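Local atomic coordinates of ureidoglycolate hydrolase (Arabidopsis thaliana, PDB entry 4PXE), a protein that hydrolyses (S)-ureidoglycolate to glyoxylate, ammonium and carbon dioxide with manganese as cofactor, in the breakdown of purine nucleotides. Residues I309-A312 against R313-V317; S380-M383 against A384-S387; A264-V267 against E268-L272; A159-L162 against K163-V167. One frame throughout, in Å; residues are numbered along the deposited sequence.

Contact 1: I309-A312 against R313-V317; sequences IDEA and RRNTV
The Arg313 guanidinium carries Asp310 CB on one face, 3.4 Å above its plane and shifted toward the rim, while Ile309 CG2 stands near the plane at its edge. The Arg314 guanidinium instead has Asn315 CG and water 1 at its edge, in plane, and Glu311 CG approaches it obliquely, 3.6 Å from Arg314 NH2. These groups lie round the N-cap and first turn of helix 311-332, in the region involved in dimerization. Asp310 is the N-cap residue: with CG anti to the backbone N (chi1 -169°), its carboxylate turns back over the first turn, and OD1 accepts from Arg313 N at 2.9 Å through the anti lone pair. Behind the cap, Arg314 N bonds to Asp310 O at 3.1 Å and Asn315 N to Glu311 O at 2.9 Å. The charged end of Arg313 passes the Asp310 carboxylate by and forms its salt bridge with Asp308. Arg314, bent at chi2 (-91°) and chi3, grips Asn315 OD1 side-on, with NE at 2.8 Å and NH2 at 2.9 Å, both from the same face of the amide. Gln344 also donates to OD1, and Asp345 O receives Arg314 NH1, so the buried guanidinium is fixed from two directions. A leucine in place of Asn315 would probably leave Arg314 NE and NH2, and Gln344, without their shared acceptor, with Asp345 O still holding NH1 but the arginine head less firmly fixed. Glu311 and Asn315 run side by side, and water 1 joins their ends, donating to Glu311 OE2 and accepting from Asn315 ND2 at 3.0 Å.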
ATOM      1  N   ILE A 309      -4.365 -20.004 -22.761  1.00 16.98           N
ATOM      2  CA  ILE A 309      -3.722 -20.461 -23.988  1.00 18.94           C
ATOM      3  C   ILE A 309      -4.629 -20.123 -25.173  1.00 20.13           C
ATOM      4  O   ILE A 309      -4.148 -19.847 -26.273  1.00 22.02           O
ATOM      5  CB  ILE A 309      -3.368 -21.968 -23.932  1.00 18.92           C
ATOM      6  CG1 ILE A 309      -2.571 -22.386 -25.179  1.00 20.88           C
ATOM      7  CG2 ILE A 309      -4.620 -22.819 -23.777  1.00 21.32           C
ATOM      8  CD1 ILE A 309      -1.300 -21.575 -25.424  1.00 23.48           C
ATOM      9  N   ASP A 310      -5.939 -20.099 -24.918  1.00 17.39           N
ATOM     10  CA  ASP A 310      -6.931 -19.719 -25.922  1.00 18.52           C
ATOM     11  C   ASP A 310      -7.246 -18.221 -25.846  1.00 19.53           C
ATOM     12  O   ASP A 310      -7.811 -17.742 -24.851  1.00 18.47           O
ATOM     13  CB  ASP A 310      -8.210 -20.531 -25.737  1.00 20.39           C
ATOM     14  CG  ASP A 310      -9.167 -20.369 -26.896  1.00 25.75           C
ATOM     15  OD1 ASP A 310      -9.944 -19.399 -26.892  1.00 24.42           O
ATOM     16  OD2 ASP A 310      -9.123 -21.203 -27.825  1.00 32.60           O
ATOM     17  N   GLU A 311      -6.880 -17.493 -26.893  1.00 19.42           N
ATOM     18  CA  GLU A 311      -7.011 -16.035 -26.925  1.00 19.28           C
ATOM     19  C   GLU A 311      -8.463 -15.568 -26.790  1.00 22.26           C
ATOM     20  O   GLU A 311      -8.769 -14.659 -26.011  1.00 19.20           O
ATOM     21  CB  GLU A 311      -6.385 -15.483 -28.208  1.00 22.37           C
ATOM     22  CG  GLU A 311      -6.227 -13.968 -28.253  1.00 23.90           C
ATOM     23  CD  GLU A 311      -5.484 -13.498 -29.500  1.00 27.06           C
ATOM     24  OE1 GLU A 311      -5.165 -14.347 -30.362  1.00 30.57           O
ATOM     25  OE2 GLU A 311      -5.214 -12.285 -29.619  1.00 32.80           O
ATOM     26  N   ALA A 312      -9.366 -16.205 -27.524  1.00 19.92           N
ATOM     27  CA  ALA A 312     -10.779 -15.839 -27.461  1.00 21.70           C
ATOM     28  C   ALA A 312     -11.381 -16.015 -26.060  1.00 19.78           C
ATOM     29  O   ALA A 312     -12.151 -15.167 -25.591  1.00 20.25           O
ATOM     30  CB  ALA A 312     -11.582 -16.638 -28.502  1.00 23.78           C
ATOM     31  N   ARG A 313     -11.038 -17.112 -25.396  1.00 20.64           N
ATOM     32  CA  ARG A 313     -11.518 -17.379 -24.045  1.00 20.93           C
ATOM     33  C   ARG A 313     -10.996 -16.307 -23.079  1.00 19.48           C
ATOM     34  O   ARG A 313     -11.739 -15.802 -22.224  1.00 19.26           O
ATOM     35  CB  ARG A 313     -11.052 -18.761 -23.601  1.00 22.17           C
ATOM     36  CG  ARG A 313     -11.954 -19.462 -22.613  1.00 25.55           C
ATOM     37  CD  ARG A 313     -11.795 -20.970 -22.724  1.00 22.11           C
ATOM     38  NE  ARG A 313     -10.392 -21.374 -22.670  1.00 23.39           N
ATOM     39  CZ  ARG A 313      -9.921 -22.533 -23.127  1.00 24.98           C
ATOM     40  NH1 ARG A 313     -10.744 -23.420 -23.675  1.00 27.05           N
ATOM     41  NH2 ARG A 313      -8.627 -22.808 -23.035  1.00 21.71           N
ATOM     42  N   ARG A 314      -9.719 -15.963 -23.235  1.00 20.00           N
ATOM     43  CA  ARG A 314      -9.077 -14.897 -22.458  1.00 19.19           C
ATOM     44  C   ARG A 314      -9.827 -13.576 -22.645  1.00 17.40           C
ATOM     45  O   ARG A 314     -10.165 -12.895 -21.673  1.00 18.43           O
ATOM     46  CB  ARG A 314      -7.621 -14.748 -22.909  1.00 19.14           C
ATOM     47  CG  ARG A 314      -6.680 -14.005 -21.956  1.00 21.00           C
ATOM     48  CD  ARG A 314      -6.589 -12.511 -22.218  1.00 20.56           C
ATOM     49  NE  ARG A 314      -6.581 -12.131 -23.629  1.00 17.76           N
ATOM     50  CZ  ARG A 314      -5.490 -11.959 -24.371  1.00 17.51           C
ATOM     51  NH1 ARG A 314      -4.277 -12.169 -23.869  1.00 17.45           N
ATOM     52  NH2 ARG A 314      -5.611 -11.586 -25.640  1.00 21.45           N
ATOM     53  N   ASN A 315     -10.087 -13.218 -23.897  1.00 18.04           N
ATOM     54  CA  ASN A 315     -10.778 -11.973 -24.216  1.00 19.66           C
ATOM     55  C   ASN A 315     -12.182 -11.902 -23.635  1.00 18.85           C
ATOM     56  O   ASN A 315     -12.610 -10.831 -23.210  1.00 19.85           O
ATOM     57  CB  ASN A 315     -10.797 -11.738 -25.734  1.00 21.33           C
ATOM     58  CG  ASN A 315      -9.419 -11.447 -26.293  1.00 22.43           C
ATOM     59  OD1 ASN A 315      -8.473 -11.194 -25.540  1.00 21.35           O
ATOM     60  ND2 ASN A 315      -9.293 -11.466 -27.621  1.00 22.93           N
ATOM     61  N   THR A 316     -12.889 -13.031 -23.607  1.00 18.64           N
ATOM     62  CA  THR A 316     -14.210 -13.099 -22.985  1.00 19.10           C
ATOM     63  C   THR A 316     -14.119 -12.748 -21.501  1.00 17.13           C
ATOM     64  O   THR A 316     -14.972 -12.039 -20.973  1.00 18.37           O
ATOM     65  CB  THR A 316     -14.869 -14.479 -23.177  1.00 21.03           C
ATOM     66  OG1 THR A 316     -15.163 -14.672 -24.569  1.00 22.99           O
ATOM     67  CG2 THR A 316     -16.158 -14.601 -22.374  1.00 21.34           C
ATOM     68  N   VAL A 317     -13.063 -13.208 -20.839  1.00 17.70           N
ATOM     69  CA  VAL A 317     -12.867 -12.870 -19.431  1.00 18.40           C
ATOM     70  C   VAL A 317     -12.681 -11.364 -19.270  1.00 14.91           C
ATOM     71  O   VAL A 317     -13.296 -10.753 -18.380  1.00 15.92           O
ATOM     72  CB  VAL A 317     -11.671 -13.627 -18.811  1.00 16.85           C
ATOM     73  CG1 VAL A 317     -11.410 -13.131 -17.398  1.00 16.35           C
ATOM     74  CG2 VAL A 317     -11.941 -15.122 -18.781  1.00 19.66           C
TER
HETATM   75  O   HOH W   1      -6.750 -10.040 -28.403  1.00 33.76           O

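Contact 2: S380-M383 against A384-S387; sequences SLFM and ARIS
Phe382 and Arg385 lie side by side and point the same way where helix 379-383 ends, the ring and guanidinium planes 57° apart. Phe382 CD1 sits over the centre of the guanidinium, 3.8 Å above its plane, and CE1 comes within 3.7 Å of Arg385 NH2. Arg385 reaches this position fully extended from CG to NE, with chi2 at -177°. At the guanidinium edge, in plane, water 2 accepts from Arg385 NE and donates to Leu381 O at 2.7 Å, which links the head to the helix backbone. An alanine in place of Phe382 would probably remove the ring from over this face of the guanidinium and leave the arginine chain freer to swing. The backbone closes the helix with Arg385 N on Phe382 O and then a forked acceptor: Met383 O takes Ile386 N at 2.9 Å, from above the carbonyl plane, and Ser387 N at 3.0 Å, nearly along the C=O axis. Ser380 OG turns elsewhere, to Glu206. Within the fold this short helix is wedged between strands: Ser380 and Met383 pack on Phe204 of strand 201-209, Ala384 on Met389 of strand 389-394, and Leu381 on Ile228 and Pro231 of strand 222-239.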
ATOM      1  N   SER A 380      10.643 -14.445 -24.994  1.00 13.09           N
ATOM      2  CA  SER A 380      10.410 -15.278 -26.174  1.00 14.13           C
ATOM      3  C   SER A 380       9.093 -14.939 -26.878  1.00 15.50           C
ATOM      4  O   SER A 380       8.986 -15.077 -28.097  1.00 15.50           O
ATOM      5  CB  SER A 380      10.419 -16.758 -25.773  1.00 14.02           C
ATOM      6  OG  SER A 380      11.722 -17.193 -25.423  1.00 16.15           O
ATOM      7  N   LEU A 381       8.091 -14.493 -26.122  1.00 13.73           N
ATOM      8  CA  LEU A 381       6.783 -14.185 -26.700  1.00 15.37           C
ATOM      9  C   LEU A 381       6.915 -13.087 -27.756  1.00 18.52           C
ATOM     10  O   LEU A 381       6.266 -13.136 -28.808  1.00 17.61           O
ATOM     11  CB  LEU A 381       5.806 -13.749 -25.600  1.00 15.43           C
ATOM     12  CG  LEU A 381       4.397 -13.353 -26.044  1.00 16.56           C
ATOM     13  CD1 LEU A 381       3.719 -14.513 -26.730  1.00 18.76           C
ATOM     14  CD2 LEU A 381       3.589 -12.910 -24.844  1.00 15.13           C
ATOM     15  N   PHE A 382       7.772 -12.109 -27.482  1.00 14.13           N
ATOM     16  CA  PHE A 382       7.953 -10.981 -28.397  1.00 16.94           C
ATOM     17  C   PHE A 382       9.088 -11.177 -29.398  1.00 18.25           C
ATOM     18  O   PHE A 382       9.011 -10.701 -30.543  1.00 19.09           O
ATOM     19  CB  PHE A 382       8.063  -9.682 -27.605  1.00 16.70           C
ATOM     20  CG  PHE A 382       6.826  -9.408 -26.814  1.00 15.98           C
ATOM     21  CD1 PHE A 382       5.712  -8.864 -27.436  1.00 18.87           C
ATOM     22  CD2 PHE A 382       6.728  -9.797 -25.487  1.00 15.57           C
ATOM     23  CE1 PHE A 382       4.543  -8.666 -26.735  1.00 19.44           C
ATOM     24  CE2 PHE A 382       5.559  -9.607 -24.782  1.00 16.74           C
ATOM     25  CZ  PHE A 382       4.466  -9.042 -25.401  1.00 17.64           C
ATOM     26  N   MET A 383      10.125 -11.908 -28.992  1.00 15.41           N
ATOM     27  CA  MET A 383      11.188 -12.279 -29.923  1.00 15.29           C
ATOM     28  C   MET A 383      10.637 -13.090 -31.090  1.00 17.23           C
ATOM     29  O   MET A 383      11.182 -13.036 -32.193  1.00 17.71           O
ATOM     30  CB  MET A 383      12.310 -13.047 -29.202  1.00 16.09           C
ATOM     31  CG  MET A 383      13.118 -12.198 -28.227  1.00 17.08           C
ATOM     32  SD  MET A 383      13.846 -10.712 -28.970  1.00 19.91           S
ATOM     33  CE  MET A 383      15.157 -11.440 -29.953  1.00 21.96           C
ATOM     34  N   ALA A 384       9.559 -13.830 -30.845  1.00 17.52           N
ATOM     35  CA  ALA A 384       8.888 -14.622 -31.879  1.00 17.98           C
ATOM     36  C   ALA A 384       8.379 -13.765 -33.039  1.00 22.58           C
ATOM     37  O   ALA A 384       8.139 -14.271 -34.139  1.00 20.90           O
ATOM     38  CB  ALA A 384       7.743 -15.426 -31.282  1.00 19.23           C
ATOM     39  N   ARG A 385       8.204 -12.471 -32.790  1.00 20.14           N
ATOM     40  CA  ARG A 385       7.765 -11.557 -33.839  1.00 21.49           C
ATOM     41  C   ARG A 385       8.908 -11.157 -34.779  1.00 24.73           C
ATOM     42  O   ARG A 385       8.666 -10.638 -35.875  1.00 24.71           O
ATOM     43  CB  ARG A 385       7.131 -10.312 -33.210  1.00 20.02           C
ATOM     44  CG  ARG A 385       5.961 -10.626 -32.313  1.00 20.33           C
ATOM     45  CD  ARG A 385       5.338  -9.359 -31.771  1.00 22.16           C
ATOM     46  NE  ARG A 385       4.219  -9.664 -30.896  1.00 18.65           N
ATOM     47  CZ  ARG A 385       3.355  -8.752 -30.461  1.00 20.82           C
ATOM     48  NH1 ARG A 385       3.500  -7.484 -30.824  1.00 23.62           N
ATOM     49  NH2 ARG A 385       2.353  -9.110 -29.675  1.00 20.65           N
ATOM     50  N   ILE A 386      10.142 -11.413 -34.347  1.00 21.03           N
ATOM     51  CA  ILE A 386      11.363 -10.976 -35.024  1.00 22.11           C
ATOM     52  C   ILE A 386      12.079 -12.155 -35.678  1.00 23.27           C
ATOM     53  O   ILE A 386      12.716 -12.017 -36.726  1.00 23.71           O
ATOM     54  CB  ILE A 386      12.348 -10.322 -34.011  1.00 28.57           C
ATOM     55  CG1 ILE A 386      11.792  -9.000 -33.503  1.00 31.37           C
ATOM     56  CG2 ILE A 386      13.723 -10.086 -34.638  1.00 32.89           C
ATOM     57  CD1 ILE A 386      11.462  -8.030 -34.628  1.00 36.21           C
ATOM     58  N   SER A 387      11.979 -13.323 -35.055  1.00 20.13           N
ATOM     59  CA  SER A 387      12.684 -14.489 -35.565  1.00 22.49           C
ATOM     60  C   SER A 387      12.054 -15.783 -35.061  1.00 21.55           C
ATOM     61  O   SER A 387      11.269 -15.771 -34.106  1.00 19.13           O
ATOM     62  CB  SER A 387      14.163 -14.425 -35.179  1.00 28.95           C
ATOM     63  OG  SER A 387      14.343 -14.722 -33.814  1.00 30.62           O
TER
HETATM   64  O   HOH W   2       3.966 -12.344 -30.025  1.00 19.84           O

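Contact 3: A264-V267 against E268-L272; sequences ALAV and EKHVL
The backbone runs in regular alpha-helical turns, with Lys269 N on Leu265 O at 3.0 Å, His270 N on Ala266 O at 2.9 Å and Val271 N on Val267 O at 3.0 Å, while the bond from Glu268 N to Ala264 O is weak. This is the last part of helix 256-272, in the region involved in dimerization, and its two sides serve different partners. One side packs on helix 311-332 of the same chain: Ala266 meets Ser324, Val267 meets Ile321 and His270 meets Lys320. With CG beside the backbone N (chi1 -62°), the His270 ring lies back along the preceding turn, its CD2 3.1 Å from Ala266 O and its NE2 4.1 Å from Ala266 CB. Each ring nitrogen has a hydrogen-bond partner, NE2 the hydroxyl of Ser324 and ND1 the carboxylate of Glu273, so the buried imidazole is held against rotation. One turn apart, Val267 CG1 and Val271 CG2 make a loose apolar contact at 4.5 Å. The other side faces the second subunit: Leu265 packs on Leu265 of that subunit, Ala264 on its Leu258 and Val271 on its Met250. Glu268, extended and pointing the same way as Leu265, sends OE2 to a salt bridge with Arg332 of the second subunit. Its other oxygen, OE1, passes Leu265 CD2 at 4.1 Å and is linked to the helix backbone through water 3, which donates to Glu268 OE1 at 2.7 Å and to Leu265 O.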
ATOM      1  N   ALA A 264     -12.573  -7.743  -7.417  1.00 13.09           N
ATOM      2  CA  ALA A 264     -11.609  -8.845  -7.298  1.00 11.97           C
ATOM      3  C   ALA A 264     -12.329 -10.182  -7.291  1.00 12.95           C
ATOM      4  O   ALA A 264     -11.864 -11.144  -7.917  1.00 13.02           O
ATOM      5  CB  ALA A 264     -10.770  -8.684  -6.037  1.00 13.12           C
ATOM      6  N   LEU A 265     -13.457 -10.260  -6.589  1.00 13.43           N
ATOM      7  CA  LEU A 265     -14.241 -11.488  -6.548  1.00 13.30           C
ATOM      8  C   LEU A 265     -14.896 -11.768  -7.906  1.00 15.32           C
ATOM      9  O   LEU A 265     -15.050 -12.935  -8.300  1.00 15.59           O
ATOM     10  CB  LEU A 265     -15.273 -11.438  -5.414  1.00 14.94           C
ATOM     11  CG  LEU A 265     -14.594 -11.537  -4.043  1.00 12.44           C
ATOM     12  CD1 LEU A 265     -15.463 -10.962  -2.927  1.00 15.87           C
ATOM     13  CD2 LEU A 265     -14.206 -12.976  -3.729  1.00 15.80           C
ATOM     14  N   ALA A 266     -15.245 -10.717  -8.643  1.00 14.60           N
ATOM     15  CA  ALA A 266     -15.797 -10.909  -9.990  1.00 15.02           C
ATOM     16  C   ALA A 266     -14.757 -11.465 -10.958  1.00 16.13           C
ATOM     17  O   ALA A 266     -15.082 -12.286 -11.818  1.00 16.10           O
ATOM     18  CB  ALA A 266     -16.409  -9.611 -10.545  1.00 15.93           C
ATOM     19  N   VAL A 267     -13.510 -11.016 -10.827  1.00 13.58           N
ATOM     20  CA  VAL A 267     -12.425 -11.553 -11.648  1.00 13.58           C
ATOM     21  C   VAL A 267     -12.363 -13.068 -11.481  1.00 14.75           C
ATOM     22  O   VAL A 267     -12.374 -13.805 -12.470  1.00 15.11           O
ATOM     23  CB  VAL A 267     -11.063 -10.920 -11.288  1.00 14.21           C
ATOM     24  CG1 VAL A 267      -9.928 -11.684 -11.956  1.00 13.83           C
ATOM     25  CG2 VAL A 267     -11.029  -9.446 -11.691  1.00 13.51           C
ATOM     26  N   GLU A 268     -12.328 -13.533 -10.236  1.00 13.42           N
ATOM     27  CA  GLU A 268     -12.307 -14.964  -9.965  1.00 14.88           C
ATOM     28  C   GLU A 268     -13.504 -15.677 -10.591  1.00 15.54           C
ATOM     29  O   GLU A 268     -13.340 -16.720 -11.246  1.00 15.54           O
ATOM     30  CB  GLU A 268     -12.270 -15.233  -8.460  1.00 13.94           C
ATOM     31  CG  GLU A 268     -12.366 -16.719  -8.129  1.00 15.48           C
ATOM     32  CD  GLU A 268     -12.533 -17.007  -6.650  1.00 18.05           C
ATOM     33  OE1 GLU A 268     -13.285 -16.286  -5.961  1.00 16.13           O
ATOM     34  OE2 GLU A 268     -11.902 -17.977  -6.168  1.00 22.42           O
ATOM     35  N   LYS A 269     -14.693 -15.112 -10.402  1.00 14.83           N
ATOM     36  CA  LYS A 269     -15.918 -15.673 -10.964  1.00 15.61           C
ATOM     37  C   LYS A 269     -15.839 -15.844 -12.480  1.00 17.26           C
ATOM     38  O   LYS A 269     -16.156 -16.915 -13.014  1.00 18.37           O
ATOM     39  CB  LYS A 269     -17.113 -14.787 -10.601  1.00 17.22           C
ATOM     40  CG  LYS A 269     -18.444 -15.287 -11.147  1.00 17.87           C
ATOM     41  CD  LYS A 269     -19.611 -14.390 -10.725  1.00 19.43           C
ATOM     42  CE  LYS A 269     -19.483 -12.997 -11.311  1.00 20.94           C
ATOM     43  NZ  LYS A 269     -20.502 -12.054 -10.738  1.00 26.78           N
ATOM     44  N   HIS A 270     -15.410 -14.800 -13.180  1.00 15.82           N
ATOM     45  CA  HIS A 270     -15.395 -14.846 -14.642  1.00 14.52           C
ATOM     46  C   HIS A 270     -14.355 -15.837 -15.161  1.00 16.43           C
ATOM     47  O   HIS A 270     -14.569 -16.506 -16.178  1.00 16.94           O
ATOM     48  CB  HIS A 270     -15.183 -13.457 -15.247  1.00 16.34           C
ATOM     49  CG  HIS A 270     -16.282 -12.494 -14.912  1.00 16.30           C
ATOM     50  ND1 HIS A 270     -17.614 -12.848 -14.957  1.00 18.29           N
ATOM     51  CD2 HIS A 270     -16.248 -11.205 -14.497  1.00 17.67           C
ATOM     52  CE1 HIS A 270     -18.354 -11.816 -14.587  1.00 20.02           C
ATOM     53  NE2 HIS A 270     -17.551 -10.804 -14.309  1.00 18.80           N
ATOM     54  N   VAL A 271     -13.227 -15.937 -14.468  1.00 15.37           N
ATOM     55  CA  VAL A 271     -12.229 -16.948 -14.817  1.00 15.31           C
ATOM     56  C   VAL A 271     -12.841 -18.351 -14.712  1.00 17.09           C
ATOM     57  O   VAL A 271     -12.742 -19.153 -15.648  1.00 16.68           O
ATOM     58  CB  VAL A 271     -10.978 -16.840 -13.897  1.00 13.68           C
ATOM     59  CG1 VAL A 271     -10.061 -18.062 -14.075  1.00 13.96           C
ATOM     60  CG2 VAL A 271     -10.217 -15.565 -14.192  1.00 15.56           C
ATOM     61  N   LEU A 272     -13.487 -18.641 -13.593  1.00 15.90           N
ATOM     62  CA  LEU A 272     -14.107 -19.947 -13.374  1.00 17.45           C
ATOM     63  C   LEU A 272     -15.234 -20.227 -14.372  1.00 20.11           C
ATOM     64  O   LEU A 272     -15.499 -21.384 -14.704  1.00 23.97           O
ATOM     65  CB  LEU A 272     -14.592 -20.080 -11.925  1.00 18.59           C
ATOM     66  CG  LEU A 272     -13.500 -20.009 -10.849  1.00 18.31           C
ATOM     67  CD1 LEU A 272     -14.095 -20.140  -9.463  1.00 20.99           C
ATOM     68  CD2 LEU A 272     -12.441 -21.076 -11.079  1.00 19.57           C
TER
HETATM   69  O   HOH W   3     -15.577 -15.178  -6.758  1.00 19.27           O

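Contact 4: A159-L162 against K163-V167; sequences AEAL and KTTVV
Ala159 O receives Lys163 N in a weak bond of 3.4 Å, consistent with helix 156-164 nearing its end; Lys163 CG also lies against this carbonyl oxygen. The next carbonyl, Glu160 O, is gripped from opposite faces of its plane, by Lys163 N and by the hydroxyl of Thr164, whose OG1 donates at 2.9 Å. Thr164 OG1 can fold back in this way because it stands between the backbone N and the carbonyl carbon (chi1 65°). That torsion also sets Thr164 CG2 3.8 Å from Glu160 OE1, the bent glutamate chain curling toward the end of the helix. Ala161 O gathers three backbone donors: Thr164 N from above the carbonyl plane, Thr165 N in that plane at 2.9 Å with a nearly straight N-H (169°), and Val166 N at 3.0 Å, five residues on. The last bond brings Val166 back over the helix end, its CG2 3.9 Å from Ala161 CB. Leu162 runs alongside Val166, CD2 meeting CG2 at 4.1 Å, and both pack on Phe174 of helix 174-180; Leu162 reaches Leu147 and Leu151 of helix 147-152 as well. Water 4 donates to Leu162 O at 2.7 Å and only weakly to Val166 O. Lys163 sends NZ to Asp189 O. The carbonyls of the final turn are thus met by neighbouring N-H groups, one hydroxyl and a water, so the helix is closed largely by its own chain, with Leu162 and Val166 packed together on the side that meets Phe174.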
ATOM      1  N   ALA A 159       7.330   2.760 -27.587  1.00 22.94           N
ATOM      2  CA  ALA A 159       8.400   3.749 -27.670  1.00 23.33           C
ATOM      3  C   ALA A 159       7.852   5.155 -27.417  1.00 26.95           C
ATOM      4  O   ALA A 159       8.434   5.927 -26.663  1.00 27.68           O
ATOM      5  CB  ALA A 159       9.083   3.684 -29.030  1.00 26.22           C
ATOM      6  N   GLU A 160       6.722   5.466 -28.047  1.00 28.44           N
ATOM      7  CA  GLU A 160       6.071   6.760 -27.865  1.00 30.50           C
ATOM      8  C   GLU A 160       5.665   6.990 -26.414  1.00 28.26           C
ATOM      9  O   GLU A 160       5.950   8.040 -25.838  1.00 30.37           O
ATOM     10  CB  GLU A 160       4.845   6.879 -28.776  1.00 32.83           C
ATOM     11  CG  GLU A 160       5.080   7.718 -30.025  1.00 49.92           C
ATOM     12  CD  GLU A 160       5.344   9.182 -29.709  1.00 51.33           C
ATOM     13  OE1 GLU A 160       4.448   9.843 -29.136  1.00 54.50           O
ATOM     14  OE2 GLU A 160       6.450   9.673 -30.035  1.00 52.94           O
ATOM     15  N   ALA A 161       5.000   5.999 -25.828  1.00 25.41           N
ATOM     16  CA  ALA A 161       4.555   6.086 -24.441  1.00 23.82           C
ATOM     17  C   ALA A 161       5.729   6.306 -23.481  1.00 23.52           C
ATOM     18  O   ALA A 161       5.666   7.144 -22.583  1.00 23.73           O
ATOM     19  CB  ALA A 161       3.774   4.834 -24.063  1.00 23.14           C
ATOM     20  N   LEU A 162       6.812   5.554 -23.679  1.00 23.12           N
ATOM     21  CA  LEU A 162       7.967   5.663 -22.800  1.00 23.49           C
ATOM     22  C   LEU A 162       8.543   7.076 -22.727  1.00 23.78           C
ATOM     23  O   LEU A 162       9.050   7.495 -21.687  1.00 26.51           O
ATOM     24  CB  LEU A 162       9.053   4.667 -23.220  1.00 22.68           C
ATOM     25  CG  LEU A 162       8.700   3.202 -22.952  1.00 20.69           C
ATOM     26  CD1 LEU A 162       9.781   2.307 -23.516  1.00 19.51           C
ATOM     27  CD2 LEU A 162       8.536   2.958 -21.467  1.00 19.58           C
ATOM     28  N   LYS A 163       8.460   7.805 -23.834  1.00 28.20           N
ATOM     29  CA  LYS A 163       9.076   9.122 -23.916  1.00 29.60           C
ATOM     30  C   LYS A 163       8.099  10.239 -23.573  1.00 31.12           C
ATOM     31  O   LYS A 163       8.513  11.376 -23.355  1.00 34.47           O
ATOM     32  CB  LYS A 163       9.651   9.346 -25.314  1.00 30.60           C
ATOM     33  CG  LYS A 163      10.707   8.330 -25.711  1.00 39.39           C
ATOM     34  CD  LYS A 163      12.090   8.716 -25.215  1.00 41.04           C
ATOM     35  CE  LYS A 163      12.644   9.889 -26.000  1.00 43.63           C
ATOM     36  NZ  LYS A 163      14.125  10.034 -25.834  1.00 47.08           N
ATOM     37  N   THR A 164       6.809   9.917 -23.519  1.00 28.06           N
ATOM     38  CA  THR A 164       5.800  10.959 -23.323  1.00 31.48           C
ATOM     39  C   THR A 164       4.965  10.864 -22.038  1.00 32.17           C
ATOM     40  O   THR A 164       4.657  11.888 -21.424  1.00 31.00           O
ATOM     41  CB  THR A 164       4.856  11.086 -24.548  1.00 33.98           C
ATOM     42  OG1 THR A 164       4.087   9.888 -24.703  1.00 32.59           O
ATOM     43  CG2 THR A 164       5.656  11.352 -25.822  1.00 36.77           C
ATOM     44  N   THR A 165       4.588   9.655 -21.624  1.00 27.86           N
ATOM     45  CA  THR A 165       3.649   9.528 -20.506  1.00 26.12           C
ATOM     46  C   THR A 165       4.050   8.567 -19.393  1.00 23.64           C
ATOM     47  O   THR A 165       3.532   8.665 -18.286  1.00 24.91           O
ATOM     48  CB  THR A 165       2.246   9.088 -20.983  1.00 29.94           C
ATOM     49  OG1 THR A 165       2.332   7.799 -21.606  1.00 28.80           O
ATOM     50  CG2 THR A 165       1.666  10.094 -21.971  1.00 31.37           C
ATOM     51  N   VAL A 166       4.941   7.623 -19.680  1.00 25.24           N
ATOM     52  CA  VAL A 166       5.180   6.554 -18.714  1.00 24.31           C
ATOM     53  C   VAL A 166       5.934   7.014 -17.469  1.00 21.64           C
ATOM     54  O   VAL A 166       7.008   7.606 -17.562  1.00 22.02           O
ATOM     55  CB  VAL A 166       5.902   5.362 -19.361  1.00 20.44           C
ATOM     56  CG1 VAL A 166       6.330   4.355 -18.290  1.00 21.89           C
ATOM     57  CG2 VAL A 166       5.003   4.711 -20.388  1.00 22.41           C
ATOM     58  N   VAL A 167       5.345   6.734 -16.308  1.00 21.88           N
ATOM     59  CA  VAL A 167       5.956   7.010 -15.005  1.00 22.06           C
ATOM     60  C   VAL A 167       5.744   5.804 -14.087  1.00 21.79           C
ATOM     61  O   VAL A 167       4.861   4.978 -14.334  1.00 22.04           O
ATOM     62  CB  VAL A 167       5.325   8.249 -14.311  1.00 23.44           C
ATOM     63  CG1 VAL A 167       5.566   9.523 -15.122  1.00 24.40           C
ATOM     64  CG2 VAL A 167       3.828   8.030 -14.069  1.00 26.01           C
TER
HETATM   65  O   HOH W   4       9.485   9.068 -19.546  1.00 22.80           O

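In the fold
Contacts 1 and 3 belong together: both lie in the region involved in dimerization, their centres 14 Å apart, and they touch where Val317 CG1 meets Val271 CG2 at 4.2 Å. Contact 3 faces the second subunit, while contact 1 lies nearer the substrate site, the Arg314 side chain about 5 Å from that of Arg307 and about 12 Å from bound glyoxylate. Contact 2 approaches the same pocket: the Leu381 side chain is about 9 Å from glyoxylate, and that of Ser380 about 9 Å from a manganese ion. Contacts 1 and 2 come within about 8 Å at their nearest atoms. Contact 4 lies away from the annotated sites, its centre 22 Å from that of contact 2.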